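Local coordinates for protein transcriptional regulator, ROK family (Vibrio cholerae O1 biovar eltor, PDB 1Z05) that probably binds DNA as a transcriptional regulator, carries bound zinc, and is linked to the control of carbohydrate metabolism, at residues N104-S112 / A123-L132; Y45-R56 / T74-E85. All coordinates share one frame; numbering follows the deposited sequence.

How the contacts relate
Contact 1 joins two neighbouring strands of a sheet in the ROK fold. Contact 2 lies in the winged helix-turn-helix that precedes them in the chain. Both are mainly buried, but contact 2 has an outer rim of charged groups and a bound sulfate. Contact 1 is held by a ladder of backbone hydrogen bonds, with aromatic packing on one face of the hairpin and mainly aliphatic packing on the other. Contact 2 has no such ladder. It combines a small apolar core with a salt bridge and water bridges. The two meet where Trp108 and Asn104 reach the backbone of His81 and Leu82. Helix 407-418 also touches both, against Phe110 and His125 in one and Tyr45 in the other.

Contact 1. Residues N104-S112 / A123-L132; sequences NNLGWQFLS and ALHELGGEVL
Phe110 lays one face of its ring over the CB of His125. Phe110 CZ comes within 3.2 Å of His125 CB, a CH-pi contact displaced toward the ring's rim. The two rings are close to parallel but slid apart, so they barely overlap. Phe110 CG stands between its backbone N and carbonyl carbon (chi1 62°), and this rotation tips the ring across onto the partner strand. The carbonyl O of Leu127 lies at the ring's edge.

The strands run antiparallel. Phe110 with His125 and Ser112 with Ala123 are hydrogen-bonded pairs, each with two backbone bonds. His125 N bonds to Phe110 O at 2.9 Å. The last bond of the ladder joins Leu127 N to Trp108 O at 3.0 Å. Here the chain leaves the strand through a type I turn, Glu126 to Gly129.

Leu127 lies alongside Trp108, pointing the same way, with Leu127 CD2 3.7 Å from Trp108 CB. Asn105 crosses Leu127 at about a right angle and brings its ND2 to 3.5 Å from Gly128 CA. On the other face, the extended Gln109 rests its amide against the methyls of Leu124, with Gln109 OE1 3.6 Å from Leu124 CD1. Asp167 N and Gln165 O hold the two ends of that amide. Leu111 CD2 meets Leu124 CD1 at 4.0 Å.

The hairpin belongs to a five-stranded sheet of the actin-like ATPase fold. Helix 407-418 packs on Phe110 and His125. Helix 144-161 packs on Leu111 and Leu124, and strand 168-176 runs parallel to 108-116 along its other edge.

Contact 2. Residues Y45-R56 / T74-E85; sequences YKLIDQKGPISR and TRELIDAHLIHE. With SO4 (sulfate ion), chain G.
Arg56 starts with CG beside its backbone N (chi1 -80°) and runs extended to NE, while Glu85 sets CG between its backbone N and carbonyl carbon (chi1 58°) and then extends. The two chains cross at about a right angle and their charged ends meet. The contact belongs to a winged helix-turn-helix: Glu85 is on the first strand of the wing, and Arg56 begins the helix after 35-51.

Arg56 grips the carboxylate end-on with two nitrogens. Arg56 NH1 is 2.8 Å from Glu85 OE1, and Arg56 NH2 is 2.8 Å from Glu85 OE2. The fit is twisted, with the two planes 43° apart. OE1 is met on its syn side, but OE2 is met from above the carboxylate plane. Both oxygens lie close to the guanidinium plane, and Ile78 CD1 also sits at its edge. Arg56 NE makes a weak bond to Thr74 OG1 at 3.3 Å. That hydroxyl has its main partner in the carbonyl of Ile70, one turn back in its own helix.

A water lies within hydrogen-bonding distance of Arg56 NE, Thr74 OG1 and a sulfate ion, probably from the crystallisation liquor. Arg75 bends at chi2 and chi3, and Arg75 NE donates to sulfate O4 at 2.7 Å. An anion beside helix 67-79 is consistent with a surface suited to DNA phosphates.

Further in, the chemistry is apolar. Ile48 CD1 meets Ile83 CD1 at 3.7 Å, their side chains crossing at about a right angle. The Tyr45 ring slides past Ile83, with Tyr45 CD1 4.0 Å from Ile83 CG2, and takes Leu77 CD1 at its edge. A water near the ring plane accepts from Tyr45 OH at 2.8 Å and donates to Leu82 O at 2.7 Å.

Contact 1. Residues N104-S112 / A123-L132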
loop_
_atom_site.group_PDB
_atom_site.type_symbol
_atom_site.label_atom_id
_atom_site.label_comp_id
_atom_site.label_asym_id
_atom_site.label_seq_id
_atom_site.Cartn_x
_atom_site.Cartn_y
_atom_site.Cartn_z
ATOM N N ASN A 104 12.817 -23.419 18.456
ATOM C CA ASN A 104 13.940 -24.330 18.450
ATOM C C ASN A 104 14.783 -24.076 17.199
ATOM O O ASN A 104 14.800 -24.894 16.280
ATOM C CB ASN A 104 13.422 -25.774 18.488
ATOM C CG ASN A 104 14.528 -26.798 18.675
ATOM O OD1 ASN A 104 15.622 -26.486 19.159
ATOM N ND2 ASN A 104 14.240 -28.036 18.305
ATOM N N ASN A 105 15.464 -22.931 17.170
ATOM C CA ASN A 105 16.217 -22.478 15.992
ATOM C C ASN A 105 17.494 -23.247 15.697
ATOM O O ASN A 105 17.922 -23.315 14.545
ATOM C CB ASN A 105 16.559 -20.981 16.100
ATOM C CG ASN A 105 15.379 -20.073 15.746
ATOM O OD1 ASN A 105 14.347 -20.530 15.264
ATOM N ND2 ASN A 105 15.544 -18.780 15.983
ATOM N N LEU A 106 18.113 -23.798 16.739
ATOM C CA LEU A 106 19.419 -24.429 16.611
ATOM C C LEU A 106 19.329 -25.694 15.763
ATOM O O LEU A 106 18.562 -26.609 16.076
ATOM C CB LEU A 106 20.024 -24.723 17.995
ATOM C CG LEU A 106 21.540 -24.907 18.073
ATOM C CD1 LEU A 106 22.294 -23.637 17.659
ATOM C CD2 LEU A 106 21.969 -25.343 19.475
ATOM N N GLY A 107 20.098 -25.712 14.679
ATOM C CA GLY A 107 20.067 -26.797 13.710
ATOM C C GLY A 107 19.390 -26.407 12.414
ATOM O O GLY A 107 19.648 -27.011 11.365
ATOM N N TRP A 108 18.521 -25.400 12.479
ATOM C CA TRP A 108 17.804 -24.923 11.301
ATOM C C TRP A 108 18.550 -23.769 10.660
ATOM O O TRP A 108 19.047 -22.873 11.351
ATOM C CB TRP A 108 16.414 -24.419 11.669
ATOM C CG TRP A 108 15.500 -25.441 12.242
ATOM C CD1 TRP A 108 15.059 -25.509 13.530
ATOM C CD2 TRP A 108 14.859 -26.509 11.540
ATOM N NE1 TRP A 108 14.196 -26.560 13.679
ATOM C CE2 TRP A 108 14.052 -27.193 12.473
ATOM C CE3 TRP A 108 14.885 -26.953 10.212
ATOM C CZ2 TRP A 108 13.290 -28.313 12.128
ATOM C CZ3 TRP A 108 14.125 -28.073 9.865
ATOM C CH2 TRP A 108 13.341 -28.741 10.824
ATOM N N GLN A 109 18.579 -23.778 9.334
ATOM C CA GLN A 109 19.330 -22.806 8.571
ATOM C C GLN A 109 18.562 -22.408 7.315
ATOM O O GLN A 109 17.548 -23.014 6.974
ATOM C CB GLN A 109 20.686 -23.404 8.175
ATOM C CG GLN A 109 21.550 -23.871 9.356
ATOM C CD GLN A 109 22.758 -24.643 8.906
ATOM O OE1 GLN A 109 22.735 -25.266 7.855
ATOM N NE2 GLN A 109 23.825 -24.610 9.701
ATOM N N PHE A 110 19.053 -21.381 6.632
ATOM C CA PHE A 110 18.579 -21.034 5.297
ATOM C C PHE A 110 19.728 -20.381 4.528
ATOM O O PHE A 110 20.687 -19.897 5.133
ATOM C CB PHE A 110 17.345 -20.106 5.366
ATOM C CG PHE A 110 17.599 -18.768 6.034
ATOM C CD1 PHE A 110 18.052 -17.681 5.294
ATOM C CD2 PHE A 110 17.351 -18.595 7.396
ATOM C CE1 PHE A 110 18.279 -16.433 5.893
ATOM C CE2 PHE A 110 17.552 -17.353 8.007
ATOM C CZ PHE A 110 18.024 -16.275 7.261
ATOM N N LEU A 111 19.630 -20.394 3.201
ATOM C CA LEU A 111 20.537 -19.656 2.344
ATOM C C LEU A 111 19.921 -18.321 1.981
ATOM O O LEU A 111 18.714 -18.230 1.715
ATOM C CB LEU A 111 20.809 -20.418 1.040
ATOM C CG LEU A 111 21.666 -21.676 1.011
ATOM C CD1 LEU A 111 21.971 -21.994 -0.457
ATOM C CD2 LEU A 111 22.953 -21.493 1.789
ATOM N N SER A 112 20.743 -17.281 2.001
ATOM C CA SER A 112 20.323 -15.970 1.530
ATOM C C SER A 112 21.352 -15.552 0.502
ATOM O O SER A 112 22.557 -15.636 0.754
ATOM C CB SER A 112 20.241 -14.963 2.680
ATOM O OG SER A 112 19.711 -13.722 2.234
ATOM N N ALA A 123 25.178 -16.663 1.305
ATOM C CA ALA A 123 25.439 -16.723 2.733
ATOM C C ALA A 123 24.573 -17.802 3.353
ATOM O O ALA A 123 23.422 -17.987 2.961
ATOM C CB ALA A 123 25.170 -15.377 3.394
ATOM N N LEU A 124 25.140 -18.525 4.306
ATOM C CA LEU A 124 24.374 -19.457 5.119
ATOM C C LEU A 124 24.029 -18.753 6.425
ATOM O O LEU A 124 24.917 -18.212 7.096
ATOM C CB LEU A 124 25.186 -20.735 5.374
ATOM C CG LEU A 124 24.601 -21.805 6.307
ATOM C CD1 LEU A 124 23.413 -22.516 5.673
ATOM C CD2 LEU A 124 25.690 -22.803 6.688
ATOM N N HIS A 125 22.737 -18.751 6.770
ATOM C CA HIS A 125 22.249 -18.127 8.004
ATOM C C HIS A 125 21.634 -19.171 8.922
ATOM O O HIS A 125 21.101 -20.183 8.445
ATOM C CB HIS A 125 21.106 -17.147 7.691
ATOM C CG HIS A 125 21.520 -15.851 7.063
ATOM N ND1 HIS A 125 22.049 -15.769 5.794
ATOM C CD2 HIS A 125 21.390 -14.575 7.496
ATOM C CE1 HIS A 125 22.280 -14.501 5.496
ATOM N NE2 HIS A 125 21.892 -13.757 6.514
ATOM N N GLU A 126 21.702 -18.946 10.232
ATOM C CA GLU A 126 20.865 -19.707 11.156
ATOM C C GLU A 126 19.465 -19.112 11.093
ATOM O O GLU A 126 19.304 -17.921 10.807
ATOM C CB GLU A 126 21.420 -19.735 12.595
ATOM C CG GLU A 126 21.638 -18.379 13.274
ATOM C CD GLU A 126 20.424 -17.863 14.062
ATOM O OE1 GLU A 126 19.629 -18.676 14.602
ATOM O OE2 GLU A 126 20.286 -16.625 14.159
ATOM N N LEU A 127 18.461 -19.947 11.349
ATOM C CA LEU A 127 17.051 -19.572 11.193
ATOM C C LEU A 127 16.643 -18.239 11.853
ATOM O O LEU A 127 15.803 -17.508 11.307
ATOM C CB LEU A 127 16.138 -20.719 11.664
ATOM C CG LEU A 127 14.718 -20.716 11.081
ATOM C CD1 LEU A 127 14.723 -20.901 9.558
ATOM C CD2 LEU A 127 13.854 -21.765 11.770
ATOM N N GLY A 128 17.226 -17.937 13.013
ATOM C CA GLY A 128 17.037 -16.648 13.689
ATOM C C GLY A 128 17.569 -15.430 12.935
ATOM O O GLY A 128 17.253 -14.290 13.298
ATOM N N GLY A 129 18.390 -15.657 11.905
ATOM C CA GLY A 129 18.830 -14.582 11.010
ATOM C C GLY A 129 20.329 -14.319 10.921
ATOM O O GLY A 129 20.780 -13.652 9.992
ATOM N N GLU A 130 21.101 -14.833 11.878
ATOM C CA GLU A 130 22.544 -14.570 11.940
ATOM C C GLU A 130 23.342 -15.284 10.841
ATOM O O GLU A 130 23.067 -16.438 10.520
ATOM C CB GLU A 130 23.092 -14.940 13.324
ATOM C CG GLU A 130 24.436 -14.287 13.653
ATOM C CD GLU A 130 24.540 -13.793 15.089
ATOM O OE1 GLU A 130 23.544 -13.894 15.846
ATOM O OE2 GLU A 130 25.629 -13.292 15.461
ATOM N N VAL A 131 24.339 -14.593 10.286
ATOM C CA VAL A 131 25.190 -15.161 9.233
ATOM C C VAL A 131 26.210 -16.137 9.824
ATOM O O VAL A 131 26.872 -15.819 10.809
ATOM C CB VAL A 131 25.913 -14.049 8.425
ATOM C CG1 VAL A 131 26.767 -14.643 7.283
ATOM C CG2 VAL A 131 24.895 -13.079 7.852
ATOM N N LEU A 132 26.315 -17.324 9.222
ATOM C CA LEU A 132 27.325 -18.326 9.596
ATOM C C LEU A 132 28.500 -18.340 8.613
ATOM O O LEU A 132 29.657 -18.359 9.024
ATOM C CB LEU A 132 26.698 -19.730 9.682
ATOM C CG LEU A 132 25.508 -19.922 10.635
ATOM C CD1 LEU A 132 24.891 -21.301 10.462
ATOM C CD2 LEU A 132 25.939 -19.703 12.076
HETATM O O HOH W 1 18.677 -17.817 17.068
#

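Contact 2. Residues Y45-R56 / T74-E85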
loop_
_atom_site.group_PDB
_atom_site.type_symbol
_atom_site.label_atom_id
_atom_site.label_comp_id
_atom_site.label_asym_id
_atom_site.label_seq_id
_atom_site.Cartn_x
_atom_site.Cartn_y
_atom_site.Cartn_z
ATOM N N TYR A 45 3.416 -19.213 16.051
ATOM C CA TYR A 45 4.880 -19.263 16.000
ATOM C C TYR A 45 5.529 -17.904 16.301
ATOM O O TYR A 45 6.554 -17.829 17.009
ATOM C CB TYR A 45 5.322 -19.781 14.634
ATOM C CG TYR A 45 6.809 -19.882 14.490
ATOM C CD1 TYR A 45 7.488 -21.042 14.888
ATOM C CD2 TYR A 45 7.554 -18.820 13.965
ATOM C CE1 TYR A 45 8.878 -21.143 14.756
ATOM C CE2 TYR A 45 8.947 -18.912 13.840
ATOM C CZ TYR A 45 9.596 -20.073 14.239
ATOM O OH TYR A 45 10.961 -20.184 14.098
ATOM N N LYS A 46 4.945 -16.836 15.757
ATOM C CA LYS A 46 5.419 -15.468 16.037
ATOM C C LYS A 46 5.308 -15.113 17.524
ATOM O O LYS A 46 6.225 -14.509 18.094
ATOM C CB LYS A 46 4.686 -14.437 15.170
ATOM C CG LYS A 46 5.227 -13.014 15.315
ATOM C CD LYS A 46 4.402 -12.013 14.521
ATOM C CE LYS A 46 4.921 -10.598 14.695
ATOM N NZ LYS A 46 4.190 -9.685 13.769
ATOM N N LEU A 47 4.193 -15.489 18.152
ATOM C CA LEU A 47 4.041 -15.293 19.598
ATOM C C LEU A 47 5.126 -16.023 20.400
ATOM O O LEU A 47 5.743 -15.445 21.299
ATOM C CB LEU A 47 2.646 -15.725 20.064
ATOM C CG LEU A 47 1.508 -14.731 19.816
ATOM C CD1 LEU A 47 0.158 -15.370 20.139
ATOM C CD2 LEU A 47 1.700 -13.439 20.612
ATOM N N ILE A 48 5.362 -17.288 20.056
ATOM C CA ILE A 48 6.397 -18.098 20.706
ATOM C C ILE A 48 7.802 -17.510 20.489
ATOM O O ILE A 48 8.613 -17.436 21.427
ATOM C CB ILE A 48 6.341 -19.566 20.215
ATOM C CG1 ILE A 48 5.007 -20.196 20.600
ATOM C CG2 ILE A 48 7.469 -20.386 20.821
ATOM C CD1 ILE A 48 4.700 -21.488 19.886
ATOM N N ASP A 49 8.075 -17.077 19.261
ATOM C CA ASP A 49 9.374 -16.506 18.913
ATOM C C ASP A 49 9.651 -15.232 19.721
ATOM O O ASP A 49 10.754 -15.039 20.248
ATOM C CB ASP A 49 9.440 -16.229 17.406
ATOM C CG ASP A 49 10.856 -15.983 16.907
ATOM O OD1 ASP A 49 11.815 -16.540 17.485
ATOM O OD2 ASP A 49 11.009 -15.231 15.925
ATOM N N GLN A 50 8.640 -14.380 19.828
ATOM C CA GLN A 50 8.800 -13.081 20.468
ATOM C C GLN A 50 8.549 -13.081 21.975
ATOM O O GLN A 50 9.050 -12.208 22.680
ATOM C CB GLN A 50 7.909 -12.046 19.773
ATOM C CG GLN A 50 8.391 -11.691 18.371
ATOM C CD GLN A 50 7.479 -10.724 17.633
ATOM O OE1 GLN A 50 6.311 -10.547 17.993
ATOM N NE2 GLN A 50 8.008 -10.106 16.575
ATOM N N LYS A 51 7.783 -14.052 22.470
ATOM C CA LYS A 51 7.352 -14.042 23.875
ATOM C C LYS A 51 7.700 -15.305 24.666
ATOM O O LYS A 51 7.511 -15.330 25.879
ATOM C CB LYS A 51 5.841 -13.786 23.976
ATOM C CG LYS A 51 5.412 -12.360 23.717
ATOM C CD LYS A 51 3.900 -12.247 23.798
ATOM C CE LYS A 51 3.415 -10.855 23.412
ATOM N NZ LYS A 51 3.714 -10.520 21.979
ATOM N N GLY A 52 8.193 -16.347 23.998
ATOM C CA GLY A 52 8.565 -17.597 24.686
ATOM C C GLY A 52 9.680 -17.383 25.708
ATOM O O GLY A 52 10.464 -16.451 25.561
ATOM N N PRO A 53 9.758 -18.231 26.758
ATOM C CA PRO A 53 8.891 -19.368 27.071
ATOM C C PRO A 53 7.478 -18.913 27.406
ATOM O O PRO A 53 7.293 -17.979 28.195
ATOM C CB PRO A 53 9.557 -20.006 28.296
ATOM C CG PRO A 53 10.414 -18.940 28.879
ATOM C CD PRO A 53 10.835 -18.063 27.752
ATOM N N ILE A 54 6.496 -19.566 26.797
ATOM C CA ILE A 54 5.098 -19.155 26.933
ATOM C C ILE A 54 4.192 -20.377 27.043
ATOM O O ILE A 54 4.388 -21.360 26.333
ATOM C CB ILE A 54 4.667 -18.219 25.750
ATOM C CG1 ILE A 54 3.241 -17.686 25.953
ATOM C CG2 ILE A 54 4.829 -18.925 24.391
ATOM C CD1 ILE A 54 2.830 -16.595 24.947
ATOM N N SER A 55 3.204 -20.308 27.933
ATOM C CA SER A 55 2.273 -21.413 28.133
ATOM C C SER A 55 1.221 -21.467 27.038
ATOM O O SER A 55 0.956 -20.468 26.360
ATOM C CB SER A 55 1.585 -21.303 29.489
ATOM O OG SER A 55 0.662 -20.231 29.509
ATOM N N ARG A 56 0.608 -22.637 26.884
ATOM C CA ARG A 56 -0.453 -22.807 25.906
ATOM C C ARG A 56 -1.659 -21.942 26.252
ATOM O O ARG A 56 -2.318 -21.408 25.356
ATOM C CB ARG A 56 -0.847 -24.279 25.793
ATOM C CG ARG A 56 0.101 -25.093 24.930
ATOM C CD ARG A 56 -0.330 -26.549 24.880
ATOM N NE ARG A 56 0.601 -27.358 24.096
ATOM C CZ ARG A 56 1.791 -27.772 24.527
ATOM N NH1 ARG A 56 2.218 -27.454 25.744
ATOM N NH2 ARG A 56 2.560 -28.507 23.734
ATOM N N THR A 74 0.427 -26.385 17.976
ATOM C CA THR A 74 1.679 -26.650 18.684
ATOM C C THR A 74 2.168 -28.078 18.474
ATOM O O THR A 74 3.370 -28.307 18.387
ATOM C CB THR A 74 1.593 -26.365 20.205
ATOM O OG1 THR A 74 0.471 -27.053 20.769
ATOM C CG2 THR A 74 1.482 -24.868 20.477
ATOM N N ARG A 75 1.243 -29.038 18.403
ATOM C CA ARG A 75 1.633 -30.429 18.195
ATOM C C ARG A 75 2.354 -30.620 16.853
ATOM O O ARG A 75 3.384 -31.294 16.796
ATOM C CB ARG A 75 0.428 -31.374 18.348
ATOM C CG ARG A 75 0.711 -32.890 18.204
ATOM C CD ARG A 75 1.947 -33.389 18.984
ATOM N NE ARG A 75 2.080 -32.811 20.321
ATOM C CZ ARG A 75 3.167 -32.920 21.083
ATOM N NH1 ARG A 75 4.227 -33.594 20.651
ATOM N NH2 ARG A 75 3.195 -32.358 22.282
ATOM N N GLU A 76 1.803 -30.042 15.782
ATOM C CA GLU A 76 2.470 -30.075 14.478
ATOM C C GLU A 76 3.839 -29.378 14.538
ATOM O O GLU A 76 4.815 -29.881 13.982
ATOM C CB GLU A 76 1.599 -29.475 13.362
ATOM C CG GLU A 76 0.281 -30.206 13.134
ATOM C CD GLU A 76 -0.226 -30.146 11.691
ATOM O OE1 GLU A 76 0.455 -29.555 10.819
ATOM O OE2 GLU A 76 -1.318 -30.705 11.432
ATOM N N LEU A 77 3.915 -28.238 15.224
ATOM C CA LEU A 77 5.186 -27.510 15.323
ATOM C C LEU A 77 6.222 -28.244 16.180
ATOM O O LEU A 77 7.409 -28.246 15.852
ATOM C CB LEU A 77 4.976 -26.070 15.812
ATOM C CG LEU A 77 4.149 -25.090 14.966
ATOM C CD1 LEU A 77 4.065 -23.743 15.671
ATOM C CD2 LEU A 77 4.691 -24.923 13.548
ATOM N N ILE A 78 5.776 -28.876 17.265
ATOM C CA ILE A 78 6.667 -29.701 18.089
ATOM C C ILE A 78 7.222 -30.904 17.312
ATOM O O ILE A 78 8.437 -31.141 17.302
ATOM C CB ILE A 78 5.987 -30.160 19.409
ATOM C CG1 ILE A 78 5.927 -28.986 20.393
ATOM C CG2 ILE A 78 6.755 -31.348 20.038
ATOM C CD1 ILE A 78 4.815 -29.069 21.390
ATOM N N ASP A 79 6.331 -31.645 16.656
ATOM C CA ASP A 79 6.719 -32.838 15.904
ATOM C C ASP A 79 7.669 -32.513 14.752
ATOM O O ASP A 79 8.487 -33.346 14.360
ATOM C CB ASP A 79 5.485 -33.584 15.384
ATOM C CG ASP A 79 4.671 -34.233 16.502
ATOM O OD1 ASP A 79 5.206 -34.455 17.613
ATOM O OD2 ASP A 79 3.480 -34.530 16.263
ATOM N N ALA A 80 7.553 -31.297 14.221
ATOM C CA ALA A 80 8.449 -30.812 13.180
ATOM C C ALA A 80 9.757 -30.272 13.766
ATOM O O ALA A 80 10.657 -29.897 13.019
ATOM C CB ALA A 80 7.759 -29.729 12.368
ATOM N N HIS A 81 9.840 -30.219 15.100
ATOM C CA HIS A 81 11.008 -29.683 15.825
ATOM C C HIS A 81 11.281 -28.200 15.551
ATOM O O HIS A 81 12.428 -27.756 15.557
ATOM C CB HIS A 81 12.258 -30.534 15.566
ATOM C CG HIS A 81 12.048 -31.993 15.817
ATOM N ND1 HIS A 81 12.042 -32.930 14.807
ATOM C CD2 HIS A 81 11.797 -32.672 16.961
ATOM C CE1 HIS A 81 11.820 -34.127 15.320
ATOM N NE2 HIS A 81 11.664 -33.997 16.625
ATOM N N LEU A 82 10.216 -27.445 15.311
ATOM C CA LEU A 82 10.326 -25.996 15.113
ATOM C C LEU A 82 10.206 -25.249 16.438
ATOM O O LEU A 82 10.722 -24.139 16.591
ATOM C CB LEU A 82 9.259 -25.517 14.125
ATOM C CG LEU A 82 9.627 -25.863 12.682
ATOM C CD1 LEU A 82 8.412 -25.828 11.762
ATOM C CD2 LEU A 82 10.749 -24.931 12.187
ATOM N N ILE A 83 9.506 -25.867 17.384
ATOM C CA ILE A 83 9.374 -25.332 18.736
ATOM C C ILE A 83 9.637 -26.442 19.726
ATOM O O ILE A 83 9.620 -27.623 19.358
ATOM C CB ILE A 83 7.990 -24.655 19.014
ATOM C CG1 ILE A 83 6.835 -25.681 19.014
ATOM C CG2 ILE A 83 7.769 -23.479 18.041
ATOM C CD1 ILE A 83 5.453 -25.073 19.286
ATOM N N HIS A 84 9.891 -26.068 20.973
ATOM C CA HIS A 84 10.122 -27.055 22.012
ATOM C C HIS A 84 9.677 -26.538 23.367
ATOM O O HIS A 84 9.555 -25.330 23.572
ATOM C CB HIS A 84 11.590 -27.486 22.044
ATOM C CG HIS A 84 12.521 -26.445 22.584
ATOM N ND1 HIS A 84 13.020 -26.491 23.867
ATOM C CD2 HIS A 84 13.048 -25.336 22.013
ATOM C CE1 HIS A 84 13.816 -25.456 24.065
ATOM N NE2 HIS A 84 13.857 -24.744 22.954
ATOM N N GLU A 85 9.436 -27.477 24.274
ATOM C CA GLU A 85 9.075 -27.190 25.661
ATOM C C GLU A 85 9.711 -28.262 26.554
ATOM O O GLU A 85 10.166 -29.296 26.058
ATOM C CB GLU A 85 7.553 -27.230 25.834
ATOM C CG GLU A 85 6.932 -28.574 25.447
ATOM C CD GLU A 85 5.430 -28.659 25.702
ATOM O OE1 GLU A 85 4.903 -27.859 26.507
ATOM O OE2 GLU A 85 4.783 -29.540 25.091
HETATM S S SO4 G . -0.702 -32.892 22.781
HETATM O O1 SO4 G . 0.016 -34.112 23.146
HETATM O O2 SO4 G . -2.136 -33.120 22.929
HETATM O O3 SO4 G . -0.265 -31.792 23.641
HETATM O O4 SO4 G . -0.431 -32.547 21.389
HETATM O O HOH W 2 12.051 -22.657 14.735
HETATM O O HOH W 3 0.136 -29.493 21.853
#